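Arylalkylamine N-Acetyltransferase like 5b (Aedes aegypti, PDB 4FD4) probably transfers acyl groups from acyl-CoA donors such as acetyl-CoA to the amine of arylalkylamines such as serotonin. Local coordinates at residues 24-28 with 130-135; 106-111 with 187-192. All blocks are in the same frame, centred on the assembly; numbering follows the deposited sequence.

Interaction 1: residues 24-28 with 130-135; sequences LHRIY and HILAVD. With GOL (glycerol), chain D.
Arg26 and Tyr28, on helix 17-28, grip strand 126-134 at two well-separated points, illustrating how a GNAT fold seats its first helix on a central strand. At one end Arg26 NH1 donates to Asp135 OD1 over 3.1 Å with an N-H...O angle of 152°, a salt bridge that reaches the oxygen from its anti side while the guanidinium and carboxylate planes stand 51° apart. Each group has further partners: Arg26 NH1 also serves Phe72 O and NH2 pairs with Glu22, while Asp135 OD2 is bonded to Thr137, so the carboxylate is held at both oxygens.

Between the polar ends, Ile27 lays CD1 on the backbone of Val134 and Asp135 and against Ala133 CB. Tyr28, with CG anti to its own N (chi1 174°), lies across Ile131, whose CG2 sits over one ring face 3.8 Å from the centroid in a CH-pi contact; Leu24 CD2 meets Ile131 CD1.

Here His130 and Ile131 both face Ile77 on strand 71-81, a classic beta bulge, which in GNAT relatives, and probably here, leaves backbone groups available to acyl-CoA. A glycerol, probably from the crystallisation liquor, lies beside it and also bonds Thr168 N, consistent with a pocket between the strands. Its O3 shares a 3.1 Å hydrogen bond with Tyr28 OH, in the ring plane, either being a possible donor; a second glycerol bonds the same hydroxyl. The strand's amide is satisfied as well, Leu132 N donating to glycerol O2 at 2.7 Å, and that hydroxyl makes a weak 3.3 Å bond back to Leu132 O.

Interaction 2: residues 106-111 with 187-192; sequences KLLALL and LALGDY
Leu107 and Leu110 of helix 99-115 hold the ring of Tyr192 between a face contact and an edge contact, a compact example of helix-on-sheet packing at the margin of a GNAT fold, where strand 182-188 is the outermost of its side. Leu107 CD1 stands over one face of the ring, 4.0 Å from the centroid and 22° off the normal, displaced toward the rim in a CH-pi contact. Leu110 CD2 comes in at the edge instead, in the ring plane, 3.4 Å from Tyr192 CE1.

The same methyl groups also meet the strand. Leu187 CD1 lies 3.7 Å from Leu110 CD2, and Leu187 CD2 approaches Leu107 CD1, so this one leucine fills in beside both helix residues. One turn on from Leu107, the Leu111 side chain crosses that of Leu187 at about a right angle, CD2 meeting CB, while Leu107 CD2 reaches Leu189 CD2.

In the next shell, Phe201 touches Leu107, Leu189 and Tyr192, and Ile210 of strand 209-216 lies against Leu111, Leu187 and Leu189. Backbone bonds pair Leu187 with Ile210 and, just past the strand, Leu189 with Gln208. A type I turn, closed by Tyr192 N bonding to Leu189 O at 3.1 Å, then swings the chain back toward the helix. A chi1 of 176° sets the ring opposite the backbone N, and Tyr192 reaches in toward the helix until its OH lies 3.9 Å from Lys106 CB.

Overall arrangement
From the N terminus, helix 17-28 supplies the first segment of interaction 1, and the chain then builds strands 61-66 and 71-81 before helix 99-115 supplies the first segment of interaction 2. Strand 126-134 returns to close interaction 1 over a loop of 101 residues; interaction 2 closes after a further pass through helices and strands, 75 residues beyond its first segment. The two loops therefore cross rather than nest. Their centres lie 20 Å apart, with about 6 Å between nearest atoms, yet both reach the same seven-stranded sheet: interaction 1 ties a helix to its central strand, interaction 2 ties helix 99-115 to edge strand 182-188 and the turn after it.

Interaction 1: residues 24-28 with 130-135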
loop_
_atom_site.group_PDB
_atom_site.type_symbol
_atom_site.label_atom_id
_atom_site.label_comp_id
_atom_site.label_asym_id
_atom_site.label_seq_id
_atom_site.Cartn_x
_atom_site.Cartn_y
_atom_site.Cartn_z
ATOM N N LEU A 24 -2.626 3.818 -11.507
ATOM C CA LEU A 24 -3.043 4.202 -10.163
ATOM C C LEU A 24 -4.351 4.981 -10.238
ATOM O O LEU A 24 -5.265 4.755 -9.448
ATOM C CB LEU A 24 -1.968 5.043 -9.445
ATOM C CG LEU A 24 -0.705 4.303 -8.992
ATOM C CD1 LEU A 24 0.310 5.313 -8.421
ATOM C CD2 LEU A 24 -1.018 3.210 -7.965
ATOM N N HIS A 25 -4.443 5.893 -11.194
ATOM C CA HIS A 25 -5.670 6.677 -11.338
ATOM C C HIS A 25 -6.845 5.737 -11.613
ATOM O O HIS A 25 -7.956 5.975 -11.151
ATOM C CB HIS A 25 -5.554 7.630 -12.530
ATOM C CG HIS A 25 -5.025 8.989 -12.195
ATOM N ND1 HIS A 25 -5.791 10.134 -12.334
ATOM C CD2 HIS A 25 -3.809 9.401 -11.779
ATOM C CE1 HIS A 25 -5.065 11.183 -12.000
ATOM N NE2 HIS A 25 -3.856 10.772 -11.658
ATOM N N ARG A 26 -6.597 4.666 -12.365
ATOM C CA ARG A 26 -7.716 3.922 -12.971
ATOM C C ARG A 26 -8.298 2.858 -12.053
ATOM O O ARG A 26 -9.515 2.742 -11.916
ATOM C CB ARG A 26 -7.281 3.282 -14.301
ATOM C CG ARG A 26 -8.439 2.848 -15.208
ATOM C CD ARG A 26 -7.941 2.193 -16.496
ATOM N NE ARG A 26 -7.594 0.786 -16.295
ATOM C CZ ARG A 26 -6.459 0.219 -16.697
ATOM N NH1 ARG A 26 -6.239 -1.079 -16.464
ATOM N NH2 ARG A 26 -5.539 0.940 -17.327
ATOM N N ILE A 27 -7.428 2.092 -11.410
ATOM C CA ILE A 27 -7.885 0.943 -10.636
ATOM C C ILE A 27 -7.585 1.035 -9.148
ATOM O O ILE A 27 -8.175 0.309 -8.347
ATOM C CB ILE A 27 -7.292 -0.377 -11.171
ATOM C CG1 ILE A 27 -5.781 -0.424 -10.948
ATOM C CG2 ILE A 27 -7.626 -0.565 -12.659
ATOM C CD1 ILE A 27 -5.185 -1.813 -11.159
ATOM N N TYR A 28 -6.679 1.923 -8.754
ATOM C CA TYR A 28 -6.312 1.971 -7.337
ATOM C C TYR A 28 -7.095 3.014 -6.530
ATOM O O TYR A 28 -7.910 2.663 -5.673
ATOM C CB TYR A 28 -4.799 2.180 -7.158
ATOM C CG TYR A 28 -4.421 2.375 -5.701
ATOM C CD1 TYR A 28 -4.581 1.348 -4.774
ATOM C CD2 TYR A 28 -3.900 3.579 -5.258
ATOM C CE1 TYR A 28 -4.247 1.529 -3.432
ATOM C CE2 TYR A 28 -3.555 3.769 -3.928
ATOM C CZ TYR A 28 -3.734 2.745 -3.020
ATOM O OH TYR A 28 -3.386 2.949 -1.696
ATOM N N HIS A 130 2.839 -0.992 0.122
ATOM C CA HIS A 130 1.922 0.138 0.304
ATOM C C HIS A 130 0.670 -0.038 -0.556
ATOM O O HIS A 130 -0.435 0.307 -0.134
ATOM C CB HIS A 130 2.579 1.456 -0.119
ATOM C CG HIS A 130 3.781 1.843 0.701
ATOM N ND1 HIS A 130 3.690 2.230 2.013
ATOM C CD2 HIS A 130 5.091 1.936 0.358
ATOM C CE1 HIS A 130 4.902 2.538 2.465
ATOM N NE2 HIS A 130 5.765 2.360 1.485
ATOM N N ILE A 131 0.861 -0.532 -1.780
ATOM C CA ILE A 131 -0.244 -0.655 -2.742
ATOM C C ILE A 131 -0.251 -2.038 -3.416
ATOM O O ILE A 131 0.793 -2.555 -3.803
ATOM C CB ILE A 131 -0.143 0.430 -3.849
ATOM C CG1 ILE A 131 -0.340 1.832 -3.262
ATOM C CG2 ILE A 131 -1.147 0.172 -4.977
ATOM C CD1 ILE A 131 -0.065 2.964 -4.249
ATOM N N LEU A 132 -1.428 -2.641 -3.542
ATOM C CA LEU A 132 -1.595 -3.861 -4.338
ATOM C C LEU A 132 -2.945 -3.718 -5.029
ATOM O O LEU A 132 -3.979 -3.721 -4.362
ATOM C CB LEU A 132 -1.604 -5.092 -3.430
ATOM C CG LEU A 132 -1.869 -6.485 -4.028
ATOM C CD1 LEU A 132 -0.812 -6.851 -5.043
ATOM C CD2 LEU A 132 -1.931 -7.543 -2.932
ATOM N N ALA A 133 -2.937 -3.552 -6.347
ATOM C CA ALA A 133 -4.174 -3.297 -7.086
ATOM C C ALA A 133 -4.229 -4.064 -8.405
ATOM O O ALA A 133 -3.274 -4.069 -9.185
ATOM C CB ALA A 133 -4.363 -1.805 -7.319
ATOM N N VAL A 134 -5.362 -4.708 -8.643
ATOM C CA VAL A 134 -5.547 -5.528 -9.826
ATOM C C VAL A 134 -6.810 -5.056 -10.525
ATOM O O VAL A 134 -7.830 -4.814 -9.879
ATOM C CB VAL A 134 -5.689 -7.013 -9.433
ATOM C CG1 VAL A 134 -6.088 -7.864 -10.632
ATOM C CG2 VAL A 134 -4.383 -7.528 -8.827
ATOM N N ASP A 135 -6.738 -4.904 -11.838
ATOM C CA ASP A 135 -7.936 -4.603 -12.624
ATOM C C ASP A 135 -8.945 -5.745 -12.432
ATOM O O ASP A 135 -8.649 -6.889 -12.759
ATOM C CB ASP A 135 -7.549 -4.475 -14.091
ATOM C CG ASP A 135 -8.702 -4.033 -14.967
ATOM O OD1 ASP A 135 -8.434 -3.263 -15.912
ATOM O OD2 ASP A 135 -9.858 -4.474 -14.733
HETATM C C1 GOL D . -3.613 -3.090 0.272
HETATM O O1 GOL D . -4.867 -3.728 0.364
HETATM C C2 GOL D . -3.839 -1.760 -0.412
HETATM O O2 GOL D . -3.297 -1.819 -1.720
HETATM C C3 GOL D . -3.192 -0.663 0.429
HETATM O O3 GOL D . -3.829 0.572 0.179
#

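Interaction 2: residues 106-111 with 187-192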
loop_
_atom_site.group_PDB
_atom_site.type_symbol
_atom_site.label_atom_id
_atom_site.label_comp_id
_atom_site.label_asym_id
_atom_site.label_seq_id
_atom_site.Cartn_x
_atom_site.Cartn_y
_atom_site.Cartn_z
ATOM N N LYS A 106 -0.751 10.608 8.745
ATOM C CA LYS A 106 -0.849 10.302 10.179
ATOM C C LYS A 106 -1.468 8.951 10.451
ATOM O O LYS A 106 -0.997 8.210 11.324
ATOM C CB LYS A 106 -1.631 11.383 10.928
ATOM C CG LYS A 106 -0.938 12.728 10.994
ATOM C CD LYS A 106 -1.926 13.747 11.528
ATOM C CE LYS A 106 -1.349 15.145 11.526
ATOM N NZ LYS A 106 -2.298 16.091 12.170
ATOM N N LEU A 107 -2.532 8.626 9.723
ATOM C CA LEU A 107 -3.114 7.283 9.838
ATOM C C LEU A 107 -2.123 6.147 9.512
ATOM O O LEU A 107 -2.018 5.157 10.251
ATOM C CB LEU A 107 -4.362 7.159 8.968
ATOM C CG LEU A 107 -4.938 5.754 8.790
ATOM C CD1 LEU A 107 -5.390 5.148 10.126
ATOM C CD2 LEU A 107 -6.101 5.807 7.809
ATOM N N LEU A 108 -1.409 6.290 8.404
ATOM C CA LEU A 108 -0.404 5.312 7.977
ATOM C C LEU A 108 0.696 5.162 9.016
ATOM O O LEU A 108 1.140 4.048 9.327
ATOM C CB LEU A 108 0.224 5.736 6.647
ATOM C CG LEU A 108 -0.713 5.764 5.440
ATOM C CD1 LEU A 108 0.029 6.248 4.185
ATOM C CD2 LEU A 108 -1.313 4.392 5.218
ATOM N N ALA A 109 1.152 6.305 9.522
ATOM C CA ALA A 109 2.139 6.339 10.588
ATOM C C ALA A 109 1.637 5.558 11.803
ATOM O O ALA A 109 2.382 4.782 12.396
ATOM C CB ALA A 109 2.465 7.786 10.970
ATOM N N LEU A 110 0.377 5.754 12.172
ATOM C CA LEU A 110 -0.194 5.030 13.318
ATOM C C LEU A 110 -0.186 3.530 13.053
ATOM O O LEU A 110 0.172 2.726 13.929
ATOM C CB LEU A 110 -1.629 5.489 13.587
ATOM C CG LEU A 110 -2.488 4.625 14.522
ATOM C CD1 LEU A 110 -1.890 4.554 15.921
ATOM C CD2 LEU A 110 -3.902 5.185 14.582
ATOM N N LEU A 111 -0.587 3.154 11.840
ATOM C CA LEU A 111 -0.609 1.745 11.469
ATOM C C LEU A 111 0.787 1.156 11.634
ATOM O O LEU A 111 0.958 0.075 12.226
ATOM C CB LEU A 111 -1.112 1.568 10.036
ATOM C CG LEU A 111 -2.604 1.859 9.837
ATOM C CD1 LEU A 111 -2.889 2.148 8.374
ATOM C CD2 LEU A 111 -3.455 0.704 10.344
ATOM N N LEU A 187 -7.024 -2.275 12.640
ATOM C CA LEU A 187 -7.624 -1.005 13.027
ATOM C C LEU A 187 -8.936 -0.797 12.298
ATOM O O LEU A 187 -8.981 -0.754 11.063
ATOM C CB LEU A 187 -6.664 0.160 12.741
ATOM C CG LEU A 187 -7.223 1.595 12.733
ATOM C CD1 LEU A 187 -6.228 2.597 13.314
ATOM C CD2 LEU A 187 -7.601 2.018 11.339
ATOM N N ALA A 188 -10.008 -0.668 13.071
ATOM C CA ALA A 188 -11.300 -0.317 12.513
ATOM C C ALA A 188 -11.245 1.125 12.019
ATOM O O ALA A 188 -11.034 2.053 12.801
ATOM C CB ALA A 188 -12.393 -0.500 13.553
ATOM N N LEU A 189 -11.439 1.301 10.718
ATOM C CA LEU A 189 -11.324 2.606 10.077
ATOM C C LEU A 189 -12.229 3.679 10.690
ATOM O O LEU A 189 -11.783 4.800 10.961
ATOM C CB LEU A 189 -11.624 2.483 8.585
ATOM C CG LEU A 189 -10.583 3.031 7.613
ATOM C CD1 LEU A 189 -11.214 3.287 6.257
ATOM C CD2 LEU A 189 -9.957 4.295 8.162
ATOM N N GLY A 190 -13.502 3.346 10.889
ATOM C CA GLY A 190 -14.456 4.302 11.436
ATOM C C GLY A 190 -14.181 4.658 12.888
ATOM O O GLY A 190 -14.656 5.677 13.391
ATOM N N ASP A 191 -13.411 3.816 13.570
ATOM C CA ASP A 191 -13.044 4.096 14.952
ATOM C C ASP A 191 -11.808 5.001 15.065
ATOM O O ASP A 191 -11.468 5.458 16.158
ATOM C CB ASP A 191 -12.838 2.796 15.733
ATOM C CG ASP A 191 -14.131 2.023 15.935
ATOM O OD1 ASP A 191 -15.218 2.627 15.805
ATOM O OD2 ASP A 191 -14.059 0.808 16.230
ATOM N N TYR A 192 -11.141 5.262 13.941
ATOM C CA TYR A 192 -9.955 6.113 13.954
ATOM C C TYR A 192 -10.278 7.545 14.377
ATOM O O TYR A 192 -11.264 8.131 13.922
ATOM C CB TYR A 192 -9.230 6.127 12.592
ATOM C CG TYR A 192 -8.057 7.092 12.561
ATOM C CD1 TYR A 192 -6.853 6.778 13.193
ATOM C CD2 TYR A 192 -8.155 8.317 11.916
ATOM C CE1 TYR A 192 -5.777 7.660 13.182
ATOM C CE2 TYR A 192 -7.078 9.209 11.902
ATOM C CZ TYR A 192 -5.899 8.871 12.539
ATOM O OH TYR A 192 -4.833 9.736 12.523
#